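Local coordinates for MAU2 chromatid cohesion factor homolog (Saccharomyces cerevisiae, PDB 4XDN), which forms a complex with SCC2 that is required for cohesin to associate with chromosomes, and so takes part in sister chromatid cohesion, at residues E209-L219 and E239-G249. Sequence-based numbering, arbitrary orientation.
Sequences EKSQWKWFLNL and ELRSTELHTVG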
loop_
_atom_site.group_PDB
_atom_site.type_symbol
_atom_site.label_atom_id
_atom_site.label_comp_id
_atom_site.label_asym_id
_atom_site.label_seq_id
_atom_site.Cartn_x
_atom_site.Cartn_y
_atom_site.Cartn_z
ATOM N N GLU A 209 12.288 22.871 -12.685
ATOM C CA GLU A 209 12.964 21.592 -12.844
ATOM C C GLU A 209 14.115 21.456 -11.850
ATOM O O GLU A 209 14.767 22.441 -11.501
ATOM C CB GLU A 209 13.470 21.437 -14.281
ATOM C CG GLU A 209 14.245 20.157 -14.539
ATOM C CD GLU A 209 13.483 18.907 -14.127
ATOM O OE1 GLU A 209 14.128 17.924 -13.709
ATOM O OE2 GLU A 209 12.239 18.906 -14.228
ATOM N N LYS A 210 14.342 20.226 -11.393
ATOM C CA LYS A 210 15.397 19.912 -10.429
ATOM C C LYS A 210 15.246 20.707 -9.131
ATOM O O LYS A 210 16.236 21.087 -8.502
ATOM C CB LYS A 210 16.774 20.154 -11.052
ATOM C CG LYS A 210 17.113 19.142 -12.128
ATOM C CD LYS A 210 18.390 19.486 -12.869
ATOM C CE LYS A 210 18.546 18.622 -14.110
ATOM N NZ LYS A 210 18.261 17.182 -13.838
ATOM N N SER A 211 13.997 20.943 -8.736
ATOM C CA SER A 211 13.689 21.577 -7.460
ATOM C C SER A 211 13.172 20.532 -6.479
ATOM O O SER A 211 12.614 19.509 -6.882
ATOM C CB SER A 211 12.653 22.689 -7.640
ATOM O OG SER A 211 11.387 22.159 -7.993
ATOM N N GLN A 212 13.365 20.794 -5.191
ATOM C CA GLN A 212 12.878 19.908 -4.139
ATOM C C GLN A 212 11.370 19.726 -4.248
ATOM O O GLN A 212 10.841 18.636 -4.027
ATOM C CB GLN A 212 13.244 20.469 -2.764
ATOM C CG GLN A 212 12.707 19.665 -1.594
ATOM C CD GLN A 212 13.141 20.230 -0.259
ATOM O OE1 GLN A 212 13.085 21.441 -0.038
ATOM N NE2 GLN A 212 13.585 19.356 0.639
ATOM N N TRP A 213 10.688 20.808 -4.601
ATOM C CA TRP A 213 9.238 20.811 -4.713
ATOM C C TRP A 213 8.757 19.876 -5.822
ATOM O O TRP A 213 7.854 19.067 -5.605
ATOM C CB TRP A 213 8.747 22.241 -4.958
ATOM C CG TRP A 213 7.269 22.372 -5.164
ATOM C CD1 TRP A 213 6.645 22.972 -6.218
ATOM C CD2 TRP A 213 6.228 21.903 -4.297
ATOM N NE1 TRP A 213 5.284 22.905 -6.062
ATOM C CE2 TRP A 213 5.001 22.255 -4.891
ATOM C CE3 TRP A 213 6.213 21.221 -3.077
ATOM C CZ2 TRP A 213 3.773 21.946 -4.311
ATOM C CZ3 TRP A 213 4.993 20.914 -2.503
ATOM C CH2 TRP A 213 3.790 21.277 -3.120
ATOM N N LYS A 214 9.359 19.971 -7.004
ATOM C CA LYS A 214 8.948 19.125 -8.120
ATOM C C LYS A 214 9.228 17.655 -7.834
ATOM O O LYS A 214 8.378 16.798 -8.067
ATOM C CB LYS A 214 9.653 19.535 -9.414
ATOM C CG LYS A 214 9.331 18.606 -10.577
ATOM C CD LYS A 214 9.752 19.171 -11.924
ATOM C CE LYS A 214 9.292 18.252 -13.045
ATOM N NZ LYS A 214 9.674 18.743 -14.395
ATOM N N TRP A 215 10.424 17.370 -7.331
ATOM C CA TRP A 215 10.811 16.002 -7.015
ATOM C C TRP A 215 9.932 15.418 -5.917
ATOM O O TRP A 215 9.656 14.221 -5.910
ATOM C CB TRP A 215 12.284 15.944 -6.604
ATOM C CG TRP A 215 13.229 15.796 -7.765
ATOM C CD1 TRP A 215 13.029 15.056 -8.896
ATOM C CD2 TRP A 215 14.519 16.405 -7.909
ATOM N NE1 TRP A 215 14.113 15.164 -9.731
ATOM C CE2 TRP A 215 15.040 15.989 -9.152
ATOM C CE3 TRP A 215 15.283 17.262 -7.111
ATOM C CZ2 TRP A 215 16.291 16.396 -9.611
ATOM C CZ3 TRP A 215 16.524 17.667 -7.569
ATOM C CH2 TRP A 215 17.016 17.234 -8.808
ATOM N N PHE A 216 9.486 16.262 -4.994
ATOM C CA PHE A 216 8.548 15.819 -3.970
ATOM C C PHE A 216 7.222 15.405 -4.602
ATOM O O PHE A 216 6.687 14.340 -4.306
ATOM C CB PHE A 216 8.304 16.918 -2.937
ATOM C CG PHE A 216 7.061 16.707 -2.124
ATOM C CD1 PHE A 216 7.005 15.703 -1.169
ATOM C CD2 PHE A 216 5.944 17.499 -2.323
ATOM C CE1 PHE A 216 5.859 15.499 -0.425
ATOM C CE2 PHE A 216 4.795 17.298 -1.581
ATOM C CZ PHE A 216 4.753 16.295 -0.631
ATOM N N LEU A 217 6.695 16.260 -5.472
ATOM C CA LEU A 217 5.426 15.994 -6.136
ATOM C C LEU A 217 5.510 14.748 -7.003
ATOM O O LEU A 217 4.546 13.994 -7.117
ATOM C CB LEU A 217 5.010 17.189 -6.990
ATOM C CG LEU A 217 4.664 18.466 -6.228
ATOM C CD1 LEU A 217 4.562 19.624 -7.201
ATOM C CD2 LEU A 217 3.370 18.296 -5.448
ATOM N N ASN A 218 6.668 14.535 -7.614
ATOM C CA ASN A 218 6.863 13.374 -8.466
ATOM C C ASN A 218 6.867 12.090 -7.641
ATOM O O ASN A 218 6.425 11.044 -8.110
ATOM C CB ASN A 218 8.163 13.501 -9.258
ATOM C CG ASN A 218 8.370 12.352 -10.219
ATOM O OD1 ASN A 218 7.680 12.245 -11.231
ATOM N ND2 ASN A 218 9.323 11.481 -9.908
ATOM N N LEU A 219 7.364 12.179 -6.411
ATOM C CA LEU A 219 7.336 11.046 -5.494
ATOM C C LEU A 219 5.897 10.724 -5.109
ATOM O O LEU A 219 5.517 9.555 -5.034
ATOM C CB LEU A 219 8.172 11.339 -4.244
ATOM C CG LEU A 219 9.686 11.371 -4.445
ATOM C CD1 LEU A 219 10.371 12.010 -3.248
ATOM C CD2 LEU A 219 10.221 9.972 -4.682
ATOM N N GLU A 239 12.333 10.996 -13.811
ATOM C CA GLU A 239 12.282 12.058 -12.816
ATOM C C GLU A 239 12.605 11.488 -11.439
ATOM O O GLU A 239 13.281 12.128 -10.636
ATOM C CB GLU A 239 10.906 12.726 -12.806
ATOM C CG GLU A 239 10.848 14.022 -12.014
ATOM C CD GLU A 239 11.608 15.157 -12.683
ATOM O OE1 GLU A 239 11.709 15.161 -13.926
ATOM O OE2 GLU A 239 12.103 16.046 -11.959
ATOM N N LEU A 240 12.115 10.280 -11.181
ATOM C CA LEU A 240 12.384 9.590 -9.923
ATOM C C LEU A 240 13.871 9.276 -9.781
ATOM O O LEU A 240 14.460 9.493 -8.724
ATOM C CB LEU A 240 11.560 8.300 -9.837
ATOM C CG LEU A 240 11.810 7.374 -8.641
ATOM C CD1 LEU A 240 11.409 8.038 -7.330
ATOM C CD2 LEU A 240 11.063 6.063 -8.827
ATOM N N ARG A 241 14.474 8.765 -10.849
ATOM C CA ARG A 241 15.877 8.367 -10.814
ATOM C C ARG A 241 16.809 9.574 -10.697
ATOM O O ARG A 241 17.895 9.472 -10.125
ATOM C CB ARG A 241 16.231 7.547 -12.060
ATOM C CG ARG A 241 15.589 6.161 -12.092
ATOM C CD ARG A 241 16.193 5.278 -13.179
ATOM N NE ARG A 241 15.717 5.628 -14.519
ATOM C CZ ARG A 241 14.695 5.041 -15.140
ATOM N NH1 ARG A 241 14.016 4.059 -14.557
ATOM N NH2 ARG A 241 14.349 5.440 -16.357
ATOM N N SER A 242 16.379 10.714 -11.228
ATOM C CA SER A 242 17.210 11.917 -11.227
ATOM C C SER A 242 17.145 12.674 -9.900
ATOM O O SER A 242 17.896 13.625 -9.692
ATOM C CB SER A 242 16.794 12.851 -12.368
ATOM O OG SER A 242 15.511 13.403 -12.134
ATOM N N THR A 243 16.242 12.254 -9.016
ATOM C CA THR A 243 16.070 12.895 -7.713
ATOM C C THR A 243 17.394 12.973 -6.957
ATOM O O THR A 243 18.030 11.954 -6.693
ATOM C CB THR A 243 15.035 12.142 -6.855
ATOM O OG1 THR A 243 13.791 12.068 -7.564
ATOM C CG2 THR A 243 14.808 12.855 -5.522
ATOM N N GLU A 244 17.796 14.194 -6.615
ATOM C CA GLU A 244 19.083 14.440 -5.970
ATOM C C GLU A 244 18.951 14.563 -4.455
ATOM O O GLU A 244 18.143 15.342 -3.945
ATOM C CB GLU A 244 19.728 15.703 -6.548
ATOM C CG GLU A 244 20.809 15.417 -7.580
ATOM C CD GLU A 244 21.095 16.606 -8.475
ATOM O OE1 GLU A 244 21.823 17.527 -8.044
ATOM O OE2 GLU A 244 20.591 16.619 -9.619
ATOM N N LEU A 245 19.765 13.783 -3.748
ATOM C CA LEU A 245 19.761 13.741 -2.288
ATOM C C LEU A 245 19.990 15.111 -1.656
ATOM O O LEU A 245 19.295 15.495 -0.716
ATOM C CB LEU A 245 20.837 12.764 -1.799
ATOM C CG LEU A 245 21.213 12.801 -0.314
ATOM C CD1 LEU A 245 20.010 12.504 0.566
ATOM C CD2 LEU A 245 22.334 11.817 -0.038
ATOM N N HIS A 246 20.967 15.845 -2.175
ATOM C CA HIS A 246 21.388 17.098 -1.562
ATOM C C HIS A 246 20.451 18.262 -1.889
ATOM O O HIS A 246 20.538 19.324 -1.273
ATOM C CB HIS A 246 22.813 17.427 -1.997
ATOM C CG HIS A 246 23.823 16.426 -1.533
ATOM N ND1 HIS A 246 24.736 15.837 -2.382
ATOM C CD2 HIS A 246 24.060 15.904 -0.306
ATOM C CE1 HIS A 246 25.492 14.997 -1.698
ATOM N NE2 HIS A 246 25.104 15.020 -0.436
ATOM N N THR A 247 19.558 18.057 -2.852
ATOM C CA THR A 247 18.540 19.050 -3.177
ATOM C C THR A 247 17.261 18.750 -2.403
ATOM O O THR A 247 16.552 19.660 -1.974
ATOM C CB THR A 247 18.222 19.076 -4.690
ATOM O OG1 THR A 247 19.389 19.467 -5.423
ATOM C CG2 THR A 247 17.094 20.056 -4.996
ATOM N N VAL A 248 16.981 17.465 -2.224
ATOM C CA VAL A 248 15.697 17.025 -1.696
ATOM C C VAL A 248 15.771 16.716 -0.198
ATOM O O VAL A 248 14.757 16.746 0.500
ATOM C CB VAL A 248 15.194 15.787 -2.490
ATOM C CG1 VAL A 248 15.552 14.470 -1.787
ATOM C CG2 VAL A 248 13.701 15.890 -2.743
ATOM N N GLY A 249 16.973 16.435 0.293
ATOM C CA GLY A 249 17.171 16.096 1.692
ATOM C C GLY A 249 17.091 14.597 1.935
ATOM O O GLY A 249 16.496 13.868 1.141
HETATM O O HOH W 1 10.950 12.307 -7.781
#
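T243 OG1 sits where the two segments are bridged by a water: the water gives one proton to T243 OG1, 2.9 Å away, the other to the carbonyl O of W215, and accepts from N218 ND2 at 2.8 Å. N218 has a second, weak partner in the carbonyl of A236, and its amide lies across the CB and CG of E239, the amide and carboxylate planes 76° apart. W215 fills the middle of the contact. Its indole is sandwiched between K210 CA on one face and T243 on the other, where T243 CA stands 3.6 Å from the centroid of the five-membered ring, a CH-pi contact, while T247 CG2 meets the six-membered ring at its edge, 3.6 Å from CZ3. E239, bent at chi2 (70°), brings OE2 obliquely to within 3.1 Å of W215 NE1, at an angle too poor for a hydrogen bond, and 3.3 Å from E209 OE1. K214 NZ, in a 2.6 Å salt bridge to E209 OE2, probably eases this like-charge approach. At the far end Q212, fully extended, donates from NE2 to the carbonyl O of V248 at 2.9 Å, approaching from above the carbonyl plane. L219 CD2 and L240 CD1 pack tightly at the other end, where L259 and I263 of helix 250-266 join them. In the largely helical chain of this SCC4/mau-2 family protein, the first turns of helix 212-228 thus pack, with the W215 indole inserted between, against the end of helix 234-241 and the 242-244 linker and short helix 245-248 that lead into helix 250-266.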